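Long-range contacts in teichoic acid D-alanine hydrolase (Staphylococcus aureus, PDB 5ZH8), which catalyses the removal of D-alanyl esters from wall teichoic acid and lipoteichoic acid, and affects methicillin resistance, autolysis and cell wall structure: residues 275-280 with 345-350; 123-128 with 349-354. One frame throughout, in Å; residues are numbered along the deposited sequence.

Contact 1: residues 275-280 with 345-350; sequences RPNILD and GFFGQV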
loop_
_atom_site.group_PDB
_atom_site.type_symbol
_atom_site.label_atom_id
_atom_site.label_comp_id
_atom_site.label_asym_id
_atom_site.label_seq_id
_atom_site.Cartn_x
_atom_site.Cartn_y
_atom_site.Cartn_z
ATOM N N ARG A 275 -12.463 0.980 7.429
ATOM C CA ARG A 275 -13.549 1.937 7.616
ATOM C C ARG A 275 -13.003 3.350 7.731
ATOM O O ARG A 275 -12.154 3.610 8.586
ATOM C CB ARG A 275 -14.352 1.591 8.874
ATOM C CG ARG A 275 -15.677 2.329 9.022
ATOM C CD ARG A 275 -16.603 1.585 9.994
ATOM N NE ARG A 275 -17.912 2.231 10.110
ATOM C CZ ARG A 275 -18.192 3.269 10.904
ATOM N NH1 ARG A 275 -17.260 3.803 11.694
ATOM N NH2 ARG A 275 -19.423 3.781 10.916
ATOM N N PRO A 276 -13.468 4.266 6.854
ATOM C CA PRO A 276 -13.102 5.670 7.017
ATOM C C PRO A 276 -13.625 6.221 8.343
ATOM O O PRO A 276 -14.821 6.120 8.631
ATOM C CB PRO A 276 -13.782 6.353 5.830
ATOM C CG PRO A 276 -13.949 5.283 4.813
ATOM C CD PRO A 276 -14.226 4.043 5.609
ATOM N N ASN A 277 -12.715 6.780 9.138
ATOM C CA ASN A 277 -13.015 7.234 10.493
ATOM C C ASN A 277 -12.694 8.721 10.725
ATOM O O ASN A 277 -12.833 9.210 11.851
ATOM C CB ASN A 277 -12.244 6.367 11.499
ATOM C CG ASN A 277 -10.747 6.338 11.233
ATOM O OD1 ASN A 277 -10.263 6.851 10.223
ATOM N ND2 ASN A 277 -10.003 5.761 12.155
ATOM N N ILE A 278 -12.279 9.427 9.671
ATOM C CA ILE A 278 -11.798 10.807 9.791
ATOM C C ILE A 278 -12.305 11.745 8.683
ATOM O O ILE A 278 -11.822 12.868 8.542
ATOM C CB ILE A 278 -10.251 10.844 9.786
ATOM C CG1 ILE A 278 -9.693 10.182 8.520
ATOM C CG2 ILE A 278 -9.701 10.172 11.032
ATOM C CD1 ILE A 278 -8.196 10.338 8.339
ATOM N N LEU A 279 -13.288 11.299 7.910
ATOM C CA LEU A 279 -13.726 12.041 6.732
ATOM C C LEU A 279 -14.521 13.302 7.091
ATOM O O LEU A 279 -14.702 14.189 6.248
ATOM C CB LEU A 279 -14.530 11.127 5.805
ATOM C CG LEU A 279 -13.818 9.868 5.283
ATOM C CD1 LEU A 279 -14.711 9.157 4.281
ATOM C CD2 LEU A 279 -12.472 10.213 4.661
ATOM N N ASP A 280 -14.989 13.388 8.333
ATOM C CA ASP A 280 -15.612 14.622 8.847
ATOM C C ASP A 280 -14.642 15.814 8.936
ATOM O O ASP A 280 -15.073 16.960 8.897
ATOM C CB ASP A 280 -16.294 14.378 10.209
ATOM C CG ASP A 280 -15.356 13.795 11.261
ATOM O OD1 ASP A 280 -14.216 13.384 10.928
ATOM O OD2 ASP A 280 -15.780 13.736 12.437
ATOM N N GLY A 345 -5.155 7.927 -2.984
ATOM C CA GLY A 345 -5.107 6.645 -2.273
ATOM C C GLY A 345 -5.600 6.843 -0.852
ATOM O O GLY A 345 -4.980 7.578 -0.077
ATOM N N PHE A 346 -6.710 6.202 -0.498
ATOM C CA PHE A 346 -7.322 6.446 0.802
ATOM C C PHE A 346 -8.198 5.271 1.231
ATOM O O PHE A 346 -8.980 4.749 0.434
ATOM C CB PHE A 346 -8.148 7.750 0.724
ATOM C CG PHE A 346 -8.094 8.607 1.962
ATOM C CD1 PHE A 346 -6.949 8.683 2.756
ATOM C CD2 PHE A 346 -9.182 9.400 2.291
ATOM C CE1 PHE A 346 -6.931 9.484 3.885
ATOM C CE2 PHE A 346 -9.160 10.215 3.415
ATOM C CZ PHE A 346 -8.033 10.256 4.207
ATOM N N PHE A 347 -8.045 4.869 2.490
ATOM C CA PHE A 347 -8.821 3.787 3.101
ATOM C C PHE A 347 -9.119 2.631 2.158
ATOM O O PHE A 347 -10.274 2.344 1.847
ATOM C CB PHE A 347 -10.105 4.335 3.729
ATOM C CG PHE A 347 -9.850 5.223 4.911
ATOM C CD1 PHE A 347 -9.689 4.681 6.180
ATOM C CD2 PHE A 347 -9.743 6.595 4.749
ATOM C CE1 PHE A 347 -9.438 5.494 7.265
ATOM C CE2 PHE A 347 -9.495 7.413 5.838
ATOM C CZ PHE A 347 -9.343 6.858 7.096
ATOM N N GLY A 348 -8.045 1.995 1.697
ATOM C CA GLY A 348 -8.125 0.792 0.872
ATOM C C GLY A 348 -8.614 0.977 -0.551
ATOM O O GLY A 348 -8.878 -0.005 -1.239
ATOM N N GLN A 349 -8.730 2.224 -1.002
ATOM C CA GLN A 349 -9.191 2.509 -2.350
ATOM C C GLN A 349 -8.124 3.286 -3.095
ATOM O O GLN A 349 -7.278 3.938 -2.486
ATOM C CB GLN A 349 -10.509 3.277 -2.316
ATOM C CG GLN A 349 -11.580 2.587 -1.471
ATOM C CD GLN A 349 -12.999 3.031 -1.777
ATOM O OE1 GLN A 349 -13.262 3.651 -2.809
ATOM N NE2 GLN A 349 -13.927 2.702 -0.889
ATOM N N VAL A 350 -8.148 3.182 -4.417
ATOM C CA VAL A 350 -7.237 3.928 -5.275
ATOM C C VAL A 350 -8.042 4.465 -6.450
ATOM O O VAL A 350 -8.699 3.697 -7.160
ATOM C CB VAL A 350 -6.083 3.067 -5.821
ATOM C CG1 VAL A 350 -4.952 3.964 -6.291
ATOM C CG2 VAL A 350 -5.572 2.096 -4.769
#
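Phe-347 sits at the tip of a hairpin and pushes its ring into the loop 275-280, where it meets five residues in a row, Arg-275 to Leu-279. The principal interaction is a CH-pi contact: Pro-276 lies over one ring face, its CA 3.7 Å from the centroid of the Phe-347 ring and 13° off the normal, while the proline ring crosses the aromatic obliquely.

Apolar contacts do most of the rest. Ile-278 comes in at the edge of the same ring, with CG1 3.6 Å from CZ of Phe-347; its chi1 of 57° sets CG1 between backbone N and carbonyl carbon. Leu-279 and Phe-346 meet tip to tip, CD2 of the leucine 3.5 Å from CE2 of the ring. The two phenylalanines also pack together, CD2 of Phe-347 standing over the centre of the Phe-346 ring.

Polar groups merely touch. Asn-277 turns its amide nearly perpendicular to the Phe-347 ring, placing OD1 3.3 Å from CZ of Phe-347, and no hydrogen bond links the two segments.

What holds the tip in shape is internal: Phe-346 N bonds to Gln-349 O, and Gln-349 N to Phe-346 O at 2.9 Å. This is a two-residue beta hairpin with a type I' turn, joining strands 340-346 and 349-355 of the central antiparallel sheet of the beta-lactamase fold.

Contact 2: residues 123-128 with 349-354; sequences FLIGSA and QVFTVY
Ile-125 and Phe-351 lie side by side and point the same way, so that a methyl group rests squarely on an aromatic face. The CG2 of Ile-125 stands 3.6 Å from the centroid of the Phe-351 ring, just 1° off the normal, about equally far from all six carbons. Phe-351 gets its ring there by carrying CG anti to the backbone N (chi1 -161°), while Ile-125 has CG2 anti to its own carbonyl carbon. Phe-123 approaches the same ring at its edge, its CB 3.8 Å from CD2 of Phe-351, and its own ring leads away.

That second ring crosses the amide of Gln-349 nearly at a right angle, with OE1 at the ring edge, 3.6 Å from CD2 of Phe-123. The Gln-349 chain extends beyond CG and delivers OE1 to the backbone: Leu-124 N donates to it over 2.8 Å. The bond is bent, 135° at the hydrogen, and the N-H comes from above the carbonyl plane. NE2 makes a weak bond to Ala-261 O.

Phe-123 and Ile-125 pair through their backbones with strand 288-290, and Gln-349 takes up the N-H between them. The segment then turns into Ser-127, whose OG bonds Lys-130 NZ and Tyr-211 OH, the Ser-x-x-Lys arrangement of the active site in the serine beta-lactamase and penicillin-binding protein family.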
loop_
_atom_site.group_PDB
_atom_site.type_symbol
_atom_site.label_atom_id
_atom_site.label_comp_id
_atom_site.label_asym_id
_atom_site.label_seq_id
_atom_site.Cartn_x
_atom_site.Cartn_y
_atom_site.Cartn_z
ATOM N N PHE A 123 -16.649 5.615 -5.536
ATOM C CA PHE A 123 -15.415 5.291 -4.828
ATOM C C PHE A 123 -14.844 6.509 -4.133
ATOM O O PHE A 123 -14.946 7.617 -4.636
ATOM C CB PHE A 123 -14.375 4.742 -5.806
ATOM C CG PHE A 123 -14.790 3.465 -6.465
ATOM C CD1 PHE A 123 -15.655 3.484 -7.547
ATOM C CD2 PHE A 123 -14.330 2.248 -5.999
ATOM C CE1 PHE A 123 -16.048 2.311 -8.154
ATOM C CE2 PHE A 123 -14.724 1.072 -6.604
ATOM C CZ PHE A 123 -15.582 1.101 -7.683
ATOM N N LEU A 124 -14.249 6.289 -2.967
ATOM C CA LEU A 124 -13.525 7.324 -2.247
ATOM C C LEU A 124 -12.357 7.802 -3.107
ATOM O O LEU A 124 -11.403 7.068 -3.336
ATOM C CB LEU A 124 -13.020 6.771 -0.913
ATOM C CG LEU A 124 -12.202 7.676 0.004
ATOM C CD1 LEU A 124 -12.964 8.963 0.301
ATOM C CD2 LEU A 124 -11.867 6.936 1.293
ATOM N N ILE A 125 -12.444 9.032 -3.601
ATOM C CA ILE A 125 -11.441 9.545 -4.529
ATOM C C ILE A 125 -10.184 10.022 -3.819
ATOM O O ILE A 125 -9.183 10.308 -4.481
ATOM C CB ILE A 125 -11.991 10.674 -5.432
ATOM C CG1 ILE A 125 -12.247 11.969 -4.643
ATOM C CG2 ILE A 125 -13.259 10.217 -6.139
ATOM C CD1 ILE A 125 -12.680 13.140 -5.507
ATOM N N GLY A 126 -10.239 10.120 -2.491
ATOM C CA GLY A 126 -9.106 10.586 -1.699
ATOM C C GLY A 126 -8.498 11.873 -2.239
ATOM O O GLY A 126 -9.208 12.829 -2.567
ATOM N N SER A 127 -7.176 11.873 -2.376
ATOM C CA SER A 127 -6.426 13.068 -2.757
ATOM C C SER A 127 -6.849 13.703 -4.085
ATOM O O SER A 127 -6.477 14.845 -4.370
ATOM C CB SER A 127 -4.943 12.749 -2.814
ATOM O OG SER A 127 -4.197 13.939 -2.844
ATOM N N ALA A 128 -7.617 12.980 -4.898
ATOM C CA ALA A 128 -8.166 13.556 -6.119
ATOM C C ALA A 128 -9.217 14.638 -5.841
ATOM O O ALA A 128 -9.528 15.423 -6.736
ATOM C CB ALA A 128 -8.738 12.474 -7.019
ATOM N N GLN A 349 -8.730 2.224 -1.002
ATOM C CA GLN A 349 -9.191 2.509 -2.350
ATOM C C GLN A 349 -8.124 3.286 -3.095
ATOM O O GLN A 349 -7.278 3.938 -2.486
ATOM C CB GLN A 349 -10.509 3.277 -2.316
ATOM C CG GLN A 349 -11.580 2.587 -1.471
ATOM C CD GLN A 349 -12.999 3.031 -1.777
ATOM O OE1 GLN A 349 -13.262 3.651 -2.809
ATOM N NE2 GLN A 349 -13.927 2.702 -0.889
ATOM N N VAL A 350 -8.148 3.182 -4.417
ATOM C CA VAL A 350 -7.237 3.928 -5.275
ATOM C C VAL A 350 -8.042 4.465 -6.450
ATOM O O VAL A 350 -8.699 3.697 -7.160
ATOM C CB VAL A 350 -6.083 3.067 -5.821
ATOM C CG1 VAL A 350 -4.952 3.964 -6.291
ATOM C CG2 VAL A 350 -5.572 2.096 -4.769
ATOM N N PHE A 351 -7.981 5.780 -6.650
ATOM C CA PHE A 351 -8.774 6.445 -7.669
ATOM C C PHE A 351 -7.837 7.233 -8.583
ATOM O O PHE A 351 -7.238 8.224 -8.169
ATOM C CB PHE A 351 -9.793 7.365 -6.999
ATOM C CG PHE A 351 -10.937 7.743 -7.883
ATOM C CD1 PHE A 351 -10.831 8.815 -8.749
ATOM C CD2 PHE A 351 -12.120 7.021 -7.848
ATOM C CE1 PHE A 351 -11.885 9.161 -9.568
ATOM C CE2 PHE A 351 -13.181 7.362 -8.665
ATOM C CZ PHE A 351 -13.061 8.433 -9.531
ATOM N N THR A 352 -7.710 6.779 -9.823
ATOM C CA THR A 352 -6.677 7.282 -10.713
ATOM C C THR A 352 -7.274 7.670 -12.059
ATOM O O THR A 352 -8.203 7.028 -12.545
ATOM C CB THR A 352 -5.554 6.238 -10.896
ATOM O OG1 THR A 352 -5.118 5.761 -9.611
ATOM C CG2 THR A 352 -4.368 6.838 -11.627
ATOM N N VAL A 353 -6.742 8.742 -12.640
ATOM C CA VAL A 353 -7.244 9.297 -13.892
ATOM C C VAL A 353 -6.050 9.646 -14.755
ATOM O O VAL A 353 -5.174 10.390 -14.329
ATOM C CB VAL A 353 -8.060 10.598 -13.684
ATOM C CG1 VAL A 353 -8.703 11.037 -14.991
ATOM C CG2 VAL A 353 -9.121 10.427 -12.605
ATOM N N TYR A 354 -6.011 9.093 -15.957
ATOM C CA TYR A 354 -5.060 9.504 -16.983
ATOM C C TYR A 354 -5.892 10.073 -18.108
ATOM O O TYR A 354 -6.889 9.459 -18.495
ATOM C CB TYR A 354 -4.290 8.305 -17.523
ATOM C CG TYR A 354 -3.025 7.924 -16.789
ATOM C CD1 TYR A 354 -2.830 8.218 -15.445
ATOM C CD2 TYR A 354 -2.034 7.215 -17.456
ATOM C CE1 TYR A 354 -1.666 7.838 -14.806
ATOM C CE2 TYR A 354 -0.880 6.827 -16.825
ATOM C CZ TYR A 354 -0.695 7.137 -15.508
ATOM O OH TYR A 354 0.478 6.734 -14.922
#

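In the fold
From the N terminus, 123-128 comes first, at the edge of the small three-stranded sheet, followed by a region that carries six helices, from 129-142 to 231-240, and then by loop 275-280. The chain returns to the eight-stranded sheet along strand 340-346, turns, and runs down 349-355. Contact 1 closes a loop of 64 residues; contact 2 spans 220 and encloses the whole of that loop, so contact 1 nests inside it. The two end on one hairpin and share Gln-349 and Val-350. Leu-124 bridges them, with its CD2 packed against Phe-346 and Phe-347. Together they tie the large sheet to the small one and to the loop between strands 272-273 and 288-290.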